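PDB 4MJG: uncharacterized protein from Actinomyces odontolyticus, which is of unknown function but belongs to the DUF4853 family and folds as an antiparallel beta sheet packed against helices. Local coordinates for residues 31-36 and 42-47. Numbering follows the deposited sequence.
Sequences SVAVPV and GELTVM
Leu44, at the beginning of strand 44-55, meets Ala33 in the turn that leads into helix 34-40. The touching is done by one branch of the leucine: its CD1 rests against Ala33 CB at 3.6 Å, methyl on methyl, and the same carbon approaches Val34 N at 4.4 Å. The second branch is turned to the backbone of the turn, with Leu44 CD2 4.1 Å from Ala33 O. Leu44 and Ala33 both direct their CB atoms into the interface; with Leu44 CG anti to its own carbonyl carbon (chi1 -66°) and an extended chi2 of 172°, CD1 is carried out to Ala33. Val34 behaves differently, since its CB points away from the strand, and its closest atom to Leu44 is the backbone N. Its CA is still the nearest to that of Leu44, at 7.7 Å, a gap bridged by the leucine side chain. The contact is small, with a single apolar side-chain pair at its centre, and buries 118 Å² in all. Ala33 is presented by a type I turn from Ser31 to Val34, closed by a 3.0 Å hydrogen bond from Val34 N to Ser31 O; this turn joins helix 26-31 to helix 34-40. This is plain helix-on-sheet packing: Ala33 and Leu44 both touch Thr70 of strand 62-73, Val34 and Leu44 reach Met161 of strand 161-166, and Val36 extends the layer onto Ala72 and onto Phe121 of strand 118-123.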
loop_
_atom_site.group_PDB
_atom_site.type_symbol
_atom_site.label_atom_id
_atom_site.label_comp_id
_atom_site.label_asym_id
_atom_site.label_seq_id
_atom_site.Cartn_x
_atom_site.Cartn_y
_atom_site.Cartn_z
ATOM N N SER A 31 -5.506 1.736 -5.001
ATOM C CA SER A 31 -5.622 2.199 -6.388
ATOM C C SER A 31 -4.352 2.863 -6.947
ATOM O O SER A 31 -4.116 2.826 -8.158
ATOM C CB SER A 31 -6.798 3.176 -6.526
ATOM O OG SER A 31 -6.422 4.492 -6.148
ATOM N N VAL A 32 -3.533 3.457 -6.079
ATOM C CA VAL A 32 -2.357 4.220 -6.542
ATOM C C VAL A 32 -1.241 3.354 -7.141
ATOM O O VAL A 32 -0.325 3.878 -7.780
ATOM C CB VAL A 32 -1.744 5.096 -5.425
ATOM C CG1 VAL A 32 -2.804 6.001 -4.816
ATOM C CG2 VAL A 32 -1.062 4.238 -4.365
ATOM N N ALA A 33 -1.306 2.044 -6.921
ATOM C CA ALA A 33 -0.381 1.112 -7.565
ATOM C C ALA A 33 -0.668 0.985 -9.055
ATOM O O ALA A 33 0.250 0.778 -9.850
ATOM C CB ALA A 33 -0.462 -0.255 -6.904
ATOM N N VAL A 34 -1.938 1.119 -9.426
ATOM C CA VAL A 34 -2.381 0.837 -10.795
ATOM C C VAL A 34 -1.595 1.615 -11.861
ATOM O O VAL A 34 -1.092 1.007 -12.807
ATOM C CB VAL A 34 -3.899 1.080 -10.964
ATOM C CG1 VAL A 34 -4.304 0.961 -12.427
ATOM C CG2 VAL A 34 -4.685 0.098 -10.106
ATOM N N PRO A 35 -1.473 2.949 -11.713
ATOM C CA PRO A 35 -0.677 3.692 -12.693
ATOM C C PRO A 35 0.742 3.144 -12.896
ATOM O O PRO A 35 1.270 3.204 -14.010
ATOM C CB PRO A 35 -0.621 5.104 -12.105
ATOM C CG PRO A 35 -1.847 5.209 -11.271
ATOM C CD PRO A 35 -2.072 3.841 -10.703
ATOM N N VAL A 36 1.348 2.614 -11.836
ATOM C CA VAL A 36 2.709 2.072 -11.914
ATOM C C VAL A 36 2.760 0.858 -12.846
ATOM O O VAL A 36 3.714 0.689 -13.606
ATOM C CB VAL A 36 3.253 1.699 -10.515
ATOM C CG1 VAL A 36 4.635 1.067 -10.617
ATOM C CG2 VAL A 36 3.297 2.930 -9.618
ATOM N N GLY A 42 1.591 -3.151 -18.381
ATOM C CA GLY A 42 1.407 -4.492 -17.859
ATOM C C GLY A 42 0.608 -4.582 -16.575
ATOM O O GLY A 42 -0.437 -3.943 -16.426
ATOM N N GLU A 43 1.137 -5.356 -15.631
ATOM C CA GLU A 43 0.341 -5.917 -14.551
ATOM C C GLU A 43 1.087 -5.905 -13.233
ATOM O O GLU A 43 2.316 -5.814 -13.202
ATOM C CB GLU A 43 -0.036 -7.358 -14.906
ATOM C CG GLU A 43 1.152 -8.254 -15.263
ATOM C CD GLU A 43 0.751 -9.603 -15.848
ATOM O OE1 GLU A 43 -0.377 -9.737 -16.377
ATOM O OE2 GLU A 43 1.578 -10.539 -15.787
ATOM N N LEU A 44 0.331 -6.004 -12.146
ATOM C CA LEU A 44 0.899 -6.127 -10.805
ATOM C C LEU A 44 0.913 -7.586 -10.357
ATOM O O LEU A 44 -0.019 -8.335 -10.637
ATOM C CB LEU A 44 0.080 -5.314 -9.800
ATOM C CG LEU A 44 0.057 -3.793 -9.939
ATOM C CD1 LEU A 44 -0.950 -3.194 -8.973
ATOM C CD2 LEU A 44 1.434 -3.196 -9.694
ATOM N N THR A 45 1.971 -7.973 -9.658
ATOM C CA THR A 45 2.051 -9.269 -8.985
ATOM C C THR A 45 1.758 -9.043 -7.505
ATOM O O THR A 45 2.264 -8.090 -6.917
ATOM C CB THR A 45 3.455 -9.873 -9.130
ATOM O OG1 THR A 45 3.798 -9.951 -10.517
ATOM C CG2 THR A 45 3.518 -11.265 -8.519
ATOM N N VAL A 46 0.947 -9.902 -6.898
ATOM C CA VAL A 46 0.608 -9.739 -5.479
ATOM C C VAL A 46 1.671 -10.427 -4.625
ATOM O O VAL A 46 1.714 -11.659 -4.532
ATOM C CB VAL A 46 -0.795 -10.281 -5.153
ATOM C CG1 VAL A 46 -1.144 -10.026 -3.696
ATOM C CG2 VAL A 46 -1.831 -9.643 -6.071
HETATM N N MSE A 47 2.520 -9.610 -4.006
HETATM C CA MSE A 47 3.681 -10.082 -3.248
HETATM C C MSE A 47 3.306 -10.437 -1.836
HETATM O O MSE A 47 3.888 -11.348 -1.249
HETATM C CB MSE A 47 4.739 -8.972 -3.182
HETATM C CG MSE A 47 6.125 -9.418 -3.636
HETATM SE SE MSE A 47 6.901 -10.674 -2.334
HETATM C CE MSE A 47 7.337 -9.300 -0.984
#